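Long-range contacts in pectate lyase (PDB 4U4B), which probably cleaves polygalacturonate and pectins, including highly methylated ones, by calcium-dependent elimination from within the chain: residues Asp151-Val156 against Gly174-His179; Arg168-Gly173 against Trp192-Glu197. All coordinates share one frame; numbering follows the deposited sequence.

Contact 1. Residues Asp151-Val156 against Gly174-His179. With EDO (1,2-ethanediol), chain C.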
ATOM      1  N   ASP A 151      -8.133 -14.516  19.019  1.00 53.69           N
ATOM      2  CA  ASP A 151      -9.340 -14.200  19.774  1.00 51.73           C
ATOM      3  C   ASP A 151      -9.781 -12.780  19.390  1.00 51.35           C
ATOM      4  O   ASP A 151     -10.145 -12.550  18.231  1.00 55.67           O
ATOM      5  CB  ASP A 151      -9.094 -14.358  21.288  1.00 49.32           C
ATOM      6  CG  ASP A 151      -8.949 -15.834  21.715  1.00 44.88           C
ATOM      7  OD1 ASP A 151      -9.589 -16.697  21.065  1.00 51.21           O
ATOM      8  OD2 ASP A 151      -8.200 -16.134  22.686  1.00 20.75           O
ATOM      9  N   LYS A 152      -9.734 -11.836  20.334  1.00 42.44           N
ATOM     10  CA  LYS A 152     -10.026 -10.423  20.038  1.00 45.59           C
ATOM     11  C   LYS A 152      -8.734  -9.667  19.651  1.00 39.92           C
ATOM     12  O   LYS A 152      -8.385  -8.615  20.223  1.00 28.97           O
ATOM     13  CB  LYS A 152     -10.720  -9.755  21.236  1.00 36.33           C
ATOM     14  CG  LYS A 152     -11.345  -8.409  20.905  1.00 36.17           C
ATOM     15  CD  LYS A 152     -12.791  -8.318  21.350  1.00 29.52           C
ATOM     16  CE  LYS A 152     -13.262  -6.873  21.298  1.00 28.66           C
ATOM     17  NZ  LYS A 152     -12.761  -6.181  20.072  1.00 40.77           N
ATOM     18  N   GLN A 153      -8.052 -10.225  18.652  1.00 38.47           N
ATOM     19  CA  GLN A 153      -6.670  -9.883  18.304  1.00 37.32           C
ATOM     20  C   GLN A 153      -6.446  -8.423  17.920  1.00 26.20           C
ATOM     21  O   GLN A 153      -7.199  -7.856  17.125  1.00 27.80           O
ATOM     22  CB  GLN A 153      -6.202 -10.786  17.160  1.00 34.07           C
ATOM     23  CG  GLN A 153      -4.730 -10.694  16.833  1.00 31.18           C
ATOM     24  CD  GLN A 153      -3.842 -11.283  17.914  1.00 34.18           C
ATOM     25  OE1 GLN A 153      -4.322 -11.840  18.907  1.00 38.09           O
ATOM     26  NE2 GLN A 153      -2.539 -11.159  17.731  1.00 30.36           N
ATOM     27  N   PRO A 154      -5.391  -7.815  18.474  1.00 23.26           N
ATOM     28  CA  PRO A 154      -5.111  -6.413  18.164  1.00 20.75           C
ATOM     29  C   PRO A 154      -4.530  -6.234  16.763  1.00 15.76           C
ATOM     30  O   PRO A 154      -3.693  -7.030  16.346  1.00 16.94           O
ATOM     31  CB  PRO A 154      -4.080  -6.019  19.228  1.00 16.65           C
ATOM     32  CG  PRO A 154      -4.111  -7.152  20.251  1.00 19.72           C
ATOM     33  CD  PRO A 154      -4.442  -8.350  19.462  1.00 18.43           C
ATOM     34  N   PRO A 155      -4.973  -5.206  16.034  1.00 17.29           N
ATOM     35  CA  PRO A 155      -4.261  -4.867  14.791  1.00 15.15           C
ATOM     36  C   PRO A 155      -2.811  -4.510  15.137  1.00 12.78           C
ATOM     37  O   PRO A 155      -2.601  -4.017  16.244  1.00  9.78           O
ATOM     38  CB  PRO A 155      -5.024  -3.652  14.263  1.00 12.94           C
ATOM     39  CG  PRO A 155      -6.378  -3.733  14.915  1.00 16.23           C
ATOM     40  CD  PRO A 155      -6.129  -4.324  16.276  1.00 17.12           C
ATOM     41  N   VAL A 156      -1.840  -4.750  14.256  1.00 10.29           N
ATOM     42  CA  VAL A 156      -0.463  -4.449  14.631  1.00 10.89           C
ATOM     43  C   VAL A 156      -0.322  -2.965  14.968  1.00  7.98           C
ATOM     44  O   VAL A 156       0.490  -2.581  15.795  1.00 10.55           O
ATOM     45  CB  VAL A 156       0.538  -4.840  13.541  1.00  9.36           C
ATOM     46  CG1 VAL A 156       0.296  -4.030  12.237  1.00 10.48           C
ATOM     47  CG2 VAL A 156       1.952  -4.661  14.066  1.00 10.30           C
ATOM     48  N   GLY A 174       2.061 -14.687   8.313  1.00 20.21           N
ATOM     49  CA  GLY A 174       1.344 -13.446   8.102  1.00 21.78           C
ATOM     50  C   GLY A 174       1.046 -12.709   9.393  1.00 21.49           C
ATOM     51  O   GLY A 174       0.810 -13.308  10.436  1.00 21.31           O
ATOM     52  N   SER A 175       1.058 -11.387   9.315  1.00 18.26           N
ATOM     53  CA  SER A 175       0.695 -10.555  10.449  1.00 16.94           C
ATOM     54  C   SER A 175      -0.609  -9.813  10.233  1.00 14.34           C
ATOM     55  O   SER A 175      -1.010  -9.539   9.102  1.00 16.62           O
ATOM     56  CB  SER A 175       1.798  -9.537  10.744  1.00 11.43           C
ATOM     57  OG  SER A 175       1.258  -8.389  11.377  1.00 11.84           O
ATOM     58  N   ASP A 176      -1.270  -9.512  11.339  1.00 14.15           N
ATOM     59  CA  ASP A 176      -2.326  -8.515  11.379  1.00 21.00           C
ATOM     60  C   ASP A 176      -1.941  -7.243  10.654  1.00 16.95           C
ATOM     61  O   ASP A 176      -0.791  -6.799  10.735  1.00 11.83           O
ATOM     62  CB  ASP A 176      -2.661  -8.164  12.833  1.00 19.56           C
ATOM     63  CG  ASP A 176      -3.658  -9.101  13.415  1.00 30.93           C
ATOM     64  OD1 ASP A 176      -4.015 -10.076  12.716  1.00 30.79           O
ATOM     65  OD2 ASP A 176      -4.066  -8.877  14.568  1.00 33.36           O
ATOM     66  N   GLY A 177      -2.922  -6.646   9.986  1.00 16.15           N
ATOM     67  CA  GLY A 177      -2.736  -5.364   9.337  1.00 16.16           C
ATOM     68  C   GLY A 177      -3.103  -4.208  10.245  1.00 14.44           C
ATOM     69  O   GLY A 177      -3.286  -4.378  11.447  1.00 15.56           O
ATOM     70  N   ILE A 178      -3.226  -3.029   9.654  1.00 13.72           N
ATOM     71  CA  ILE A 178      -3.458  -1.787  10.385  1.00 12.51           C
ATOM     72  C   ILE A 178      -4.922  -1.392  10.304  1.00 10.17           C
ATOM     73  O   ILE A 178      -5.530  -1.501   9.247  1.00 13.69           O
ATOM     74  CB  ILE A 178      -2.565  -0.651   9.812  1.00 11.92           C
ATOM     75  CG1 ILE A 178      -1.089  -0.953  10.086  1.00 10.44           C
ATOM     76  CG2 ILE A 178      -2.977   0.721  10.345  1.00 10.44           C
ATOM     77  CD1 ILE A 178      -0.096  -0.077   9.291  1.00  9.38           C
ATOM     78  N   HIS A 179      -5.498  -0.939  11.411  1.00 10.44           N
ATOM     79  CA  HIS A 179      -6.870  -0.470  11.384  1.00  7.88           C
ATOM     80  C   HIS A 179      -6.953   1.039  11.441  1.00 10.07           C
ATOM     81  O   HIS A 179      -6.263   1.676  12.233  1.00 14.01           O
ATOM     82  CB  HIS A 179      -7.683  -1.050  12.548  1.00 14.35           C
ATOM     83  CG  HIS A 179      -8.137  -2.454  12.335  1.00 11.79           C
ATOM     84  ND1 HIS A 179      -9.272  -2.966  12.932  1.00 16.05           N
ATOM     85  CD2 HIS A 179      -7.609  -3.464  11.606  1.00 18.11           C
ATOM     86  CE1 HIS A 179      -9.425  -4.227  12.572  1.00 14.33           C
ATOM     87  NE2 HIS A 179      -8.435  -4.556  11.762  1.00 18.49           N
TER
HETATM   88  C1  EDO C 402      -5.937  -8.395   9.254  1.00 30.29           C
HETATM   89  O1  EDO C 402      -6.526  -9.682   9.470  1.00 33.65           O
HETATM   90  C2  EDO C 402      -6.196  -7.500  10.463  1.00 24.33           C
HETATM   91  O2  EDO C 402      -7.591  -7.170  10.546  1.00 29.66           O

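Contact 2. Residues Arg168-Gly173 against Trp192-Glu197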
ATOM      1  N   ARG A 168       7.829  -1.295   8.587  1.00  7.37           N
ATOM      2  CA  ARG A 168       7.851  -2.615   7.967  1.00  9.13           C
ATOM      3  C   ARG A 168       7.026  -3.573   8.854  1.00 11.97           C
ATOM      4  O   ARG A 168       7.154  -3.563  10.083  1.00 11.43           O
ATOM      5  CB  ARG A 168       9.301  -3.079   7.803  1.00 10.71           C
ATOM      6  CG  ARG A 168       9.505  -4.390   7.083  1.00 17.29           C
ATOM      7  CD  ARG A 168      11.005  -4.661   6.847  1.00 20.84           C
ATOM      8  NE  ARG A 168      11.687  -3.524   6.222  1.00 12.49           N
ATOM      9  CZ  ARG A 168      12.010  -3.454   4.927  1.00 18.32           C
ATOM     10  NH1 ARG A 168      11.701  -4.444   4.099  1.00 16.05           N
ATOM     11  NH2 ARG A 168      12.630  -2.378   4.444  1.00 11.58           N
ATOM     12  N   ILE A 169       6.162  -4.371   8.241  1.00 10.23           N
ATOM     13  CA  ILE A 169       5.279  -5.260   8.991  1.00  7.23           C
ATOM     14  C   ILE A 169       5.550  -6.694   8.578  1.00  9.83           C
ATOM     15  O   ILE A 169       5.446  -7.034   7.411  1.00 11.63           O
ATOM     16  CB  ILE A 169       3.807  -4.913   8.747  1.00  8.86           C
ATOM     17  CG1 ILE A 169       3.468  -3.575   9.403  1.00  6.46           C
ATOM     18  CG2 ILE A 169       2.891  -6.043   9.259  1.00 11.50           C
ATOM     19  CD1 ILE A 169       2.095  -3.064   9.083  1.00  9.14           C
ATOM     20  N   SER A 170       5.920  -7.538   9.526  1.00 10.94           N
ATOM     21  CA  SER A 170       6.228  -8.923   9.184  1.00 13.84           C
ATOM     22  C   SER A 170       5.939  -9.875  10.342  1.00 12.79           C
ATOM     23  O   SER A 170       6.012  -9.482  11.504  1.00 12.25           O
ATOM     24  CB  SER A 170       7.684  -9.042   8.764  1.00 14.57           C
ATOM     25  OG  SER A 170       7.991 -10.351   8.344  1.00 15.59           O
ATOM     26  N   GLU A 171       5.604 -11.118   9.999  1.00 15.11           N
ATOM     27  CA  GLU A 171       5.333 -12.194  10.963  1.00 16.58           C
ATOM     28  C   GLU A 171       5.154 -13.501  10.174  1.00 16.50           C
ATOM     29  O   GLU A 171       4.506 -13.513   9.121  1.00 13.92           O
ATOM     30  CB  GLU A 171       4.092 -11.875  11.804  1.00 14.17           C
ATOM     31  CG  GLU A 171       3.613 -12.981  12.768  1.00 20.49           C
ATOM     32  CD  GLU A 171       4.361 -12.991  14.089  1.00 19.82           C
ATOM     33  OE1 GLU A 171       5.387 -12.292  14.199  1.00 23.06           O
ATOM     34  OE2 GLU A 171       3.916 -13.693  15.020  1.00 22.90           O
ATOM     35  N   LYS A 172       5.734 -14.594  10.658  1.00 16.71           N
ATOM     36  CA  LYS A 172       5.631 -15.850   9.910  1.00 15.54           C
ATOM     37  C   LYS A 172       4.191 -16.348   9.909  1.00 17.53           C
ATOM     38  O   LYS A 172       3.554 -16.443  10.959  1.00 17.10           O
ATOM     39  CB  LYS A 172       6.565 -16.915  10.482  1.00 19.29           C
ATOM     40  CG  LYS A 172       6.568 -18.244   9.699  1.00 24.60           C
ATOM     41  CD  LYS A 172       7.104 -18.070   8.259  1.00 21.66           C
ATOM     42  CE  LYS A 172       7.404 -19.426   7.594  1.00 27.94           C
ATOM     43  NZ  LYS A 172       7.826 -19.306   6.159  1.00 30.65           N
ATOM     44  N   GLY A 173       3.677 -16.642   8.716  1.00 17.47           N
ATOM     45  CA  GLY A 173       2.302 -17.064   8.563  1.00 19.23           C
ATOM     46  C   GLY A 173       1.428 -15.852   8.355  1.00 20.40           C
ATOM     47  O   GLY A 173       0.208 -15.955   8.246  1.00 27.49           O
ATOM     48  N   TRP A 192       4.197  -3.909   3.824  1.00 10.52           N
ATOM     49  CA  TRP A 192       3.585  -5.128   4.363  1.00 12.29           C
ATOM     50  C   TRP A 192       4.224  -6.353   3.710  1.00 17.03           C
ATOM     51  O   TRP A 192       3.862  -6.731   2.579  1.00 12.79           O
ATOM     52  CB  TRP A 192       2.082  -5.175   4.115  1.00 12.02           C
ATOM     53  CG  TRP A 192       1.208  -4.203   4.826  1.00  9.47           C
ATOM     54  CD1 TRP A 192       0.467  -4.438   5.953  1.00 11.69           C
ATOM     55  CD2 TRP A 192       0.899  -2.868   4.416  1.00  8.30           C
ATOM     56  NE1 TRP A 192      -0.254  -3.317   6.287  1.00 10.35           N
ATOM     57  CE2 TRP A 192      -0.007  -2.340   5.355  1.00  8.35           C
ATOM     58  CE3 TRP A 192       1.315  -2.061   3.349  1.00 10.84           C
ATOM     59  CZ2 TRP A 192      -0.511  -1.046   5.260  1.00  6.65           C
ATOM     60  CZ3 TRP A 192       0.808  -0.772   3.255  1.00 11.27           C
ATOM     61  CH2 TRP A 192      -0.099  -0.280   4.209  1.00  7.88           C
ATOM     62  N   GLU A 193       5.155  -6.979   4.419  1.00 12.97           N
ATOM     63  CA  GLU A 193       5.881  -8.112   3.874  1.00 15.46           C
ATOM     64  C   GLU A 193       5.105  -9.404   4.033  1.00 19.90           C
ATOM     65  O   GLU A 193       5.281 -10.331   3.249  1.00 24.52           O
ATOM     66  CB  GLU A 193       7.239  -8.234   4.543  1.00 14.96           C
ATOM     67  CG  GLU A 193       8.161  -7.078   4.243  1.00 20.85           C
ATOM     68  CD  GLU A 193       9.440  -7.158   5.036  1.00 22.27           C
ATOM     69  OE1 GLU A 193       9.355  -7.419   6.255  1.00 25.12           O
ATOM     70  OE2 GLU A 193      10.527  -6.978   4.454  1.00 22.10           O
ATOM     71  N   ASP A 194       4.251  -9.445   5.056  1.00 22.43           N
ATOM     72  CA  ASP A 194       3.430 -10.615   5.411  1.00 24.58           C
ATOM     73  C   ASP A 194       2.029 -10.178   5.771  1.00 24.42           C
ATOM     74  O   ASP A 194       1.847  -9.412   6.718  1.00 28.99           O
ATOM     75  CB  ASP A 194       4.003 -11.369   6.614  1.00 21.15           C
ATOM     76  CG  ASP A 194       5.199 -12.217   6.267  1.00 23.84           C
ATOM     77  OD1 ASP A 194       5.047 -13.187   5.493  1.00 29.97           O
ATOM     78  OD2 ASP A 194       6.287 -11.931   6.806  1.00 27.20           O
ATOM     79  N   ILE A 195       1.041 -10.680   5.046  1.00 25.75           N
ATOM     80  CA  ILE A 195      -0.340 -10.269   5.252  1.00 27.11           C
ATOM     81  C   ILE A 195      -1.209 -11.473   5.601  1.00 28.38           C
ATOM     82  O   ILE A 195      -1.094 -12.515   4.956  1.00 26.49           O
ATOM     83  CB  ILE A 195      -0.892  -9.573   3.983  1.00 27.57           C
ATOM     84  CG1 ILE A 195      -0.300  -8.177   3.847  1.00 24.78           C
ATOM     85  CG2 ILE A 195      -2.417  -9.500   3.991  1.00 24.60           C
ATOM     86  CD1 ILE A 195      -0.469  -7.588   2.452  1.00 26.70           C
ATOM     87  N   CYS A 196      -2.064 -11.342   6.616  1.00 23.47           N
ATOM     88  CA  CYS A 196      -3.075 -12.367   6.862  1.00 26.79           C
ATOM     89  C   CYS A 196      -4.222 -12.250   5.864  1.00 27.69           C
ATOM     90  O   CYS A 196      -4.296 -13.016   4.908  1.00 33.15           O
ATOM     91  CB  CYS A 196      -3.618 -12.278   8.280  1.00 28.07           C
ATOM     92  SG  CYS A 196      -2.367 -12.508   9.549  1.00 39.60           S
ATOM     93  N   GLU A 197      -5.110 -11.286   6.080  1.00 26.50           N
ATOM     94  CA  GLU A 197      -6.268 -11.126   5.208  1.00 24.94           C
ATOM     95  C   GLU A 197      -6.336  -9.716   4.644  1.00 28.40           C
ATOM     96  O   GLU A 197      -6.580  -9.524   3.444  1.00 27.18           O
ATOM     97  CB  GLU A 197      -7.566 -11.468   5.960  1.00 29.42           C
ATOM     98  CG  GLU A 197      -8.844 -11.400   5.102  1.00 33.29           C
ATOM     99  CD  GLU A 197      -8.704 -12.152   3.776  1.00 41.84           C
ATOM    100  OE1 GLU A 197      -8.156 -13.278   3.782  1.00 45.53           O
ATOM    101  OE2 GLU A 197      -9.124 -11.610   2.724  1.00 38.77           O
TER
HETATM  102  O   HOH W   1       5.214 -16.015   6.078  1.00 22.87           O

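Contact 1. Residues Asp151-Val156 against Gly174-His179
Pro-155 points CG at the centre of one face of the His-179 imidazole, one tight part of this interface. The atom stands 3.5 Å from the centroid of the His-179 ring and only 14° off the ring normal, a CH-pi contact. At the edge of the same imidazole, NE2 of His-179 shares a hydrogen bond of 3.0 Å with O2 of an ethanediol probably picked up from the crystallisation liquor. Next along, Val-156 sends its backbone N to Gly-177 O in a weak bond (3.2 Å, 135°). Its CG1 falls between backbone N and carbonyl carbon (chi1 63°), a rotation that brings it down on Asp-176 O at 3.3 Å and within 4.0 Å of Ile-178 CG1. The packing stays tight at the buried carboxylate of Asp-176, where OD2 meets Gln-153 CG and OD1 takes a weak bond from Ser-147 N. The solvent side belongs to the exposed ring of Pro-154, whose CB points away, and to Lys-152 before it. The two segments run nearly at right angles, as the loop leading into strand 157-160 passes over the start of strand 178-182, its neighbour in the parallel beta-helix; Ile-169 of strand 167-169 touches both Val-156 and Ile-178.

Contact 2. Residues Arg168-Gly173 against Trp192-Glu197
OD2 of Asp-194 is gripped twice by the facing segment: Ser-170 OG donates to it over 2.8 Å, nearly along the carboxylate C-O bond, and the backbone N of Glu-171 adds a weak bond of 3.4 Å. These are successive coils of the right-handed parallel beta-helix of family 3 pectate lyases, and the two segments part here from a parallel ladder into their turns. The ladder's last rung is the bridge between Ile-169 and Trp-192, followed by the bond from Glu-193 N to Ile-169 O (3.0 Å). On the buried face of that rung the two side chains lie alongside each other and point the same way, Ile-169 CD1 coming obliquely to the indole at 3.7 Å from Trp-192 NE1.

On the other side Arg-168 and Glu-193 pair. Arg-168 starts out extended, with CG anti to its N, and bends at chi3 (-51°), which swings the guanidinium back to Glu-193. The salt bridge runs from NH1 to Glu-193 OE2 at 2.8 Å with an angle of 158°; OE2 lies in the guanidinium plane, yet NH1 meets it from well above the carboxylate plane, the two planes being 64° apart. NH2 of Arg-168 bonds to Leu-28 O, tying this turn to strand 24-30 of the N-terminal part.

Asp-194 and Ile-195 bind calcium together with Asn-216 and Pro-221. The bonds to OD2 should help to orient the Asp-194 carboxylate, whose OD1 accepts a hydrogen bond from a water 2.9 Å away; that water accepts the N-H of Gly-173.

The two contacts interlock along the chain, since Gly-173 of contact 2 runs straight into Gly-174 of contact 1. Their centres are 10 Å apart and they touch directly: Ser-175 O is 3.2 Å from Cys-196 N, probably a hydrogen bond, and Gly-174 O packs 3.4 Å from Cys-196 SG, the sulfur joined to Cys-146. Ile-169 links the two interiors, its CG2 lying 3.6 Å from Ser-175 OG. Contact 2 supplies Asp-194 and Ile-195 to the calcium site, whereas contact 1 lies close by: the Ser-175 side chain is about 5 Å from that of Asp-194, and Gly-177 is about 7 Å from the side chain of Ile-195.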